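Local coordinates for putative uncharacterized protein TTHA0988 (Thermus thermophilus, PDB 3OEP), which is of unknown function but resembles the bacterial proteins KipI and KipA joined in one chain, and was once mistaken for an allophanate hydrolase, at residues E403-R406 against A407-G411; S257-L260 against A261-V265; E16-R19 against R20-L24. One frame throughout, in Å; residues are numbered along the deposited sequence. Where two conformers were deposited one is given.

Contact 1: residues E403-R406 against A407-G411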
# COMPACT_ATOMS: atom_id res chain seq x y z
N GLU A 403 -13.61 17.82 17.92
CA GLU A 403 -14.26 18.62 16.87
C GLU A 403 -14.19 17.97 15.49
O GLU A 403 -15.10 18.12 14.67
CB GLU A 403 -13.69 20.04 16.83
CG GLU A 403 -14.08 20.90 18.04
CD GLU A 403 -15.59 20.98 18.25
OE1 GLU A 403 -16.34 21.11 17.25
OE2 GLU A 403 -16.04 20.92 19.41
N ALA A 404 -13.11 17.23 15.23
CA ALA A 404 -12.98 16.48 13.99
C ALA A 404 -13.98 15.32 13.97
O ALA A 404 -14.66 15.10 12.98
CB ALA A 404 -11.55 15.96 13.82
N PHE A 405 -14.07 14.59 15.08
CA PHE A 405 -15.00 13.47 15.18
C PHE A 405 -16.44 13.95 15.02
O PHE A 405 -17.25 13.34 14.31
CB PHE A 405 -14.82 12.75 16.53
CG PHE A 405 -15.39 11.36 16.56
CD1 PHE A 405 -16.66 11.13 17.07
CD2 PHE A 405 -14.64 10.27 16.12
CE1 PHE A 405 -17.19 9.84 17.10
CE2 PHE A 405 -15.16 8.98 16.15
CZ PHE A 405 -16.44 8.77 16.65
N ARG A 406 -16.75 15.08 15.65
CA ARG A 406 -18.06 15.70 15.58
C ARG A 406 -18.40 16.09 14.13
O ARG A 406 -19.48 15.80 13.64
CB ARG A 406 -18.11 16.92 16.49
CG ARG A 406 -19.48 17.50 16.70
CD ARG A 406 -19.42 18.63 17.70
NE ARG A 406 -20.68 19.38 17.75
CZ ARG A 406 -21.78 19.00 18.40
NH1 ARG A 406 -22.86 19.76 18.34
NH2 ARG A 406 -21.81 17.87 19.10
N ALA A 407 -17.44 16.74 13.47
CA ALA A 407 -17.61 17.15 12.06
C ALA A 407 -17.86 15.97 11.13
O ALA A 407 -18.72 16.03 10.24
CB ALA A 407 -16.38 17.91 11.59
N LEU A 408 -17.11 14.89 11.34
CA LEU A 408 -17.26 13.69 10.52
C LEU A 408 -18.66 13.07 10.66
O LEU A 408 -19.20 12.55 9.70
CB LEU A 408 -16.18 12.66 10.87
CG LEU A 408 -14.80 12.99 10.31
CD1 LEU A 408 -13.71 12.22 11.04
CD2 LEU A 408 -14.74 12.73 8.81
N CYS A 409 -19.24 13.15 11.86
CA CYS A 409 -20.58 12.61 12.10
C CYS A 409 -21.72 13.62 11.84
O CYS A 409 -22.88 13.27 12.01
CB CYS A 409 -20.68 12.09 13.53
SG CYS A 409 -19.57 10.71 13.89
N SER A 410 -21.39 14.84 11.42
CA SER A 410 -22.36 15.95 11.43
C SER A 410 -23.35 15.96 10.27
O SER A 410 -24.43 16.55 10.37
CB SER A 410 -21.63 17.30 11.48
OG SER A 410 -20.99 17.61 10.25
N GLY A 411 -22.99 15.31 9.16
CA GLY A 411 -23.83 15.25 7.98
C GLY A 411 -23.21 14.33 6.95
O GLY A 411 -22.11 13.82 7.16

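Contact 2: residues S257-L260 against A261-V265. With SO4 (sulfate ion), chain E.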
# COMPACT_ATOMS: atom_id res chain seq x y z
N SER A 257 -15.61 -10.92 -0.24
CA SER A 257 -15.98 -11.38 -1.57
C SER A 257 -14.91 -12.27 -2.17
O SER A 257 -15.22 -13.30 -2.78
CB SER A 257 -16.28 -10.20 -2.50
OG SER A 257 -17.45 -9.53 -2.05
N ALA A 258 -13.64 -11.90 -1.99
CA ALA A 258 -12.53 -12.72 -2.46
C ALA A 258 -12.54 -14.09 -1.80
O ALA A 258 -12.39 -15.13 -2.46
CB ALA A 258 -11.19 -12.02 -2.21
N ARG A 259 -12.71 -14.10 -0.49
CA ARG A 259 -12.75 -15.35 0.26
C ARG A 259 -13.91 -16.24 -0.19
O ARG A 259 -13.75 -17.46 -0.30
CB ARG A 259 -12.82 -15.08 1.76
CG ARG A 259 -11.51 -14.53 2.32
CD ARG A 259 -11.44 -14.66 3.84
NE ARG A 259 -12.24 -13.65 4.53
CZ ARG A 259 -11.83 -12.41 4.79
NH1 ARG A 259 -10.62 -11.99 4.43
NH2 ARG A 259 -12.65 -11.57 5.43
N LEU A 260 -15.07 -15.64 -0.46
CA LEU A 260 -16.24 -16.38 -0.93
C LEU A 260 -15.98 -17.05 -2.29
O LEU A 260 -16.30 -18.22 -2.48
CB LEU A 260 -17.47 -15.46 -1.03
CG LEU A 260 -18.76 -16.11 -1.56
CD1 LEU A 260 -19.10 -17.35 -0.75
CD2 LEU A 260 -19.92 -15.13 -1.55
N ALA A 261 -15.41 -16.29 -3.22
CA ALA A 261 -15.05 -16.84 -4.53
C ALA A 261 -14.14 -18.06 -4.41
O ALA A 261 -14.40 -19.09 -5.02
CB ALA A 261 -14.40 -15.76 -5.40
N ASN A 262 -13.10 -17.95 -3.59
CA ASN A 262 -12.18 -19.07 -3.38
C ASN A 262 -12.85 -20.27 -2.73
O ASN A 262 -12.62 -21.40 -3.14
CB ASN A 262 -10.97 -18.64 -2.54
CG ASN A 262 -9.83 -18.14 -3.40
OD1 ASN A 262 -9.62 -18.62 -4.51
ND2 ASN A 262 -9.07 -17.17 -2.88
N ARG A 263 -13.68 -20.02 -1.73
CA ARG A 263 -14.35 -21.10 -1.03
C ARG A 263 -15.34 -21.85 -1.93
O ARG A 263 -15.51 -23.07 -1.78
CB ARG A 263 -15.02 -20.58 0.24
CG ARG A 263 -13.99 -20.32 1.34
CD ARG A 263 -14.53 -19.43 2.44
NE ARG A 263 -13.54 -19.23 3.50
CZ ARG A 263 -13.57 -18.23 4.38
NH1 ARG A 263 -14.52 -17.30 4.34
NH2 ARG A 263 -12.62 -18.14 5.31
N LEU A 264 -15.96 -21.15 -2.87
CA LEU A 264 -16.90 -21.78 -3.81
C LEU A 264 -16.24 -22.83 -4.70
O LEU A 264 -16.90 -23.77 -5.13
CB LEU A 264 -17.59 -20.73 -4.68
CG LEU A 264 -18.66 -19.91 -3.96
CD1 LEU A 264 -18.96 -18.63 -4.75
CD2 LEU A 264 -19.92 -20.77 -3.77
N VAL A 265 -14.95 -22.67 -4.98
CA VAL A 265 -14.21 -23.63 -5.79
C VAL A 265 -13.24 -24.49 -4.97
O VAL A 265 -12.32 -25.10 -5.52
CB VAL A 265 -13.47 -22.95 -6.95
CG1 VAL A 265 -14.47 -22.28 -7.88
CG2 VAL A 265 -12.43 -21.93 -6.43
S SO4 E . -10.23 -21.14 4.63
O1 SO4 E . -11.26 -21.34 3.61
O2 SO4 E . -10.49 -19.90 5.35
O3 SO4 E . -8.91 -21.09 4.01
O4 SO4 E . -10.28 -22.26 5.57

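Contact 3: residues E16-R19 against R20-L24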
# COMPACT_ATOMS: atom_id res chain seq x y z
N GLU A 16 17.34 8.34 20.77
CA GLU A 16 17.10 7.26 21.72
C GLU A 16 15.67 6.71 21.60
O GLU A 16 15.46 5.51 21.73
CB GLU A 16 17.43 7.70 23.15
CG GLU A 16 17.25 6.63 24.23
CD GLU A 16 17.85 5.26 23.90
OE1 GLU A 16 19.06 5.17 23.62
OE2 GLU A 16 17.09 4.27 23.94
N ALA A 17 14.71 7.58 21.30
CA ALA A 17 13.33 7.11 21.07
C ALA A 17 13.27 6.18 19.86
O ALA A 17 12.59 5.15 19.88
CB ALA A 17 12.39 8.29 20.89
N ASN A 18 13.99 6.55 18.81
CA ASN A 18 14.07 5.73 17.60
C ASN A 18 14.77 4.39 17.87
O ASN A 18 14.32 3.36 17.39
CB ASN A 18 14.75 6.52 16.49
CG ASN A 18 14.81 5.75 15.18
OD1 ASN A 18 15.89 5.45 14.69
ND2 ASN A 18 13.65 5.43 14.60
N ARG A 19 15.85 4.40 18.66
CA ARG A 19 16.55 3.16 19.03
C ARG A 19 15.61 2.20 19.74
O ARG A 19 15.64 0.99 19.49
CB ARG A 19 17.77 3.42 19.94
CG ARG A 19 18.62 2.15 20.20
CD ARG A 19 19.40 2.19 21.52
NE ARG A 19 18.52 2.22 22.69
CZ ARG A 19 17.96 1.15 23.24
NH1 ARG A 19 17.17 1.28 24.30
NH2 ARG A 19 18.21 -0.06 22.75
N ARG A 20 14.78 2.74 20.64
CA ARG A 20 13.81 1.95 21.37
C ARG A 20 12.79 1.29 20.43
O ARG A 20 12.55 0.08 20.52
CB ARG A 20 13.08 2.84 22.37
CG ARG A 20 12.19 2.09 23.31
CD ARG A 20 12.97 1.43 24.41
NE ARG A 20 12.10 1.08 25.52
CZ ARG A 20 11.80 -0.16 25.92
NH1 ARG A 20 12.30 -1.22 25.31
NH2 ARG A 20 10.98 -0.32 26.96
N ALA A 21 12.19 2.09 19.55
CA ALA A 21 11.18 1.59 18.61
C ALA A 21 11.77 0.54 17.67
O ALA A 21 11.13 -0.47 17.37
CB ALA A 21 10.58 2.73 17.82
N LEU A 22 13.00 0.80 17.23
CA LEU A 22 13.70 -0.12 16.32
C LEU A 22 14.06 -1.44 16.99
O LEU A 22 13.90 -2.50 16.37
CB LEU A 22 14.98 0.53 15.77
CG LEU A 22 14.94 1.07 14.35
CD1 LEU A 22 13.67 1.83 14.02
CD2 LEU A 22 16.17 1.95 14.11
N ALA A 23 14.55 -1.38 18.23
CA ALA A 23 14.94 -2.59 18.96
C ALA A 23 13.74 -3.53 19.11
O ALA A 23 13.86 -4.75 18.95
CB ALA A 23 15.50 -2.23 20.33
N LEU A 24 12.59 -2.94 19.41
CA LEU A 24 11.36 -3.70 19.58
C LEU A 24 10.87 -4.26 18.25
O LEU A 24 10.54 -5.44 18.16
CB LEU A 24 10.28 -2.84 20.25
CG LEU A 24 10.59 -2.47 21.70
CD1 LEU A 24 9.56 -1.49 22.26
CD2 LEU A 24 10.68 -3.71 22.58

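Contact 1: residues E403-R406 against A407-G411
Near the C-terminal end of helix 402-408, F405 and C409, four residues apart, meet in a sulfur-aromatic contact. C409 SG lies 4.6 Å from the centroid of the F405 ring, 31° off the ring normal, an oblique approach; the nearest ring atom is F405 CE1, 4.1 Å from C409 SG. F405 CG stands anti to its backbone N (chi1 -162°) and C409 SG beside its own (chi1 -63°), which brings the thiol up to the ring. Along the same turns the backbone repeats the i to i+4 pattern: A407 N donates to E403 O, L408 N to A404 O at 3.0 Å, and C409 N to F405 O at 3.2 Å. C409 N also makes a weak bond to R406 O. In the carboxyltransferase A/B region, assigned to the cyclophilin-like clan, this helix packs on strands 390-396 and 467-472. The L408 side chain touches L394 and A470, with V430 from a loop touching both it and A404, and F405 also reaches L394. L408 CG passes 3.4 Å from A404 O, with CD1 close by as well. Further on, A407 O is gripped twice by S410: by the backbone N at 3.2 Å and by the hydroxyl OG at 2.8 Å, so the side chain ties back the turn that leads into G411.

Contact 2: residues S257-L260 against A261-V265
R259 and R263 lie side by side on helix 255-264, an i to i+4 side-chain contact on a helix that packs against the strands of the carboxyltransferase A/B region. R259 CB sits over one face of the R263 guanidinium, offset toward its rim and 3.8 Å from R263 NH1, while the two guanidinium planes are turned 60° from each other. The R263 chain runs extended from CG to NE, and the edge of its guanidinium holds a sulfate ion, probably from the crystallisation liquor, whose sulfur lies in that plane. R263 NE donates to sulfate O1 at 3.1 Å and R263 NH2 to sulfate O2 at 2.8 Å, both bonds nearly straight; A269 N is a further donor to the same ion. One residue along, L260 and L264 form an apolar pair, and L260 also touches F381 from a loop. L260 CG is 4.1 Å from L264 CD1, and L264 CG passes 3.3 Å from L260 O, which accepts from L264 N at 3.0 Å. L264 keeps CG beside its backbone N (chi1 -74°), which brings CG and CD1 close to that oxygen. L264 also touches A292 of strand 289-295. Cutting L264 back to an alanine would probably leave L260 CG and CD1 without their apolar partner on this helix and open a gap toward A292. N262 is fixed by its amide, with ND2 bonded to A269 O and A271 O and OD1 to N267 ND2. The helix rests A261 on A294 of strand 289-295, L273 of strand 273-277 and A335 of strand 331-336.

Contact 3: residues E16-R19 against R20-L24
N18 and L22, and likewise R19 and A23, are joined by the shortest backbone bonds of this stretch of helix 15-30, in the carboxyltransferase C/D region of the cyclophilin-like clan: L22 N donates to N18 O and A23 N to R19 O, each at 2.9 Å. R20 N to E16 O and A21 N to A17 O repeat the same i to i+4 spacing. Outside the backbone, a salt bridge runs from R19 back along the helix surface to E16; R19 was deposited in two conformers and the bridge is described for one of them, so it is less certain than the rest. In that conformer R19 meets the carboxylate side-on, its NE 2.8 Å from E16 OE2 and its NH1 3.0 Å from the same oxygen, which receives both on its syn lone pair. On a buried part of the helix the N18 amide is held by outside partners, OD1 by R113 NE and ND2 by the carbonyl of Y43, which should keep the group from turning over. With its CG anti to the backbone N (chi1 -177°), N18 spreads its amide across the end of L22. The two methyls lie against the amide, one beside each polar atom: L22 CD2 is 3.6 Å from N18 OD1, and L22 CD1 is 3.6 Å from N18 ND2. N18 also touches Y115 and L22 touches R113, both of strand 112-117. A17, R20, A21 and L24 meet F9 from a loop. At A23 the methyl CB comes within 3.3 Å of R19 O.

How the contacts relate
All three are local, short-range contacts, each on its own helix, and none touches another. Contact 3 lies in the carboxyltransferase C/D range, while contacts 1 and 2 share the A/B range; even so, contacts 1 and 2 have centres about 37 Å apart and nearest atoms about 23 Å apart. Contact 3 is about 35 Å from contact 1 and about 41 Å from contact 2, centre to centre, and its nearest atoms stay about 26 Å from those of either one. Along the chain they come in the order 3, 2, 1. Of the three, contact 2 is the one that includes a bound ion, the sulfate.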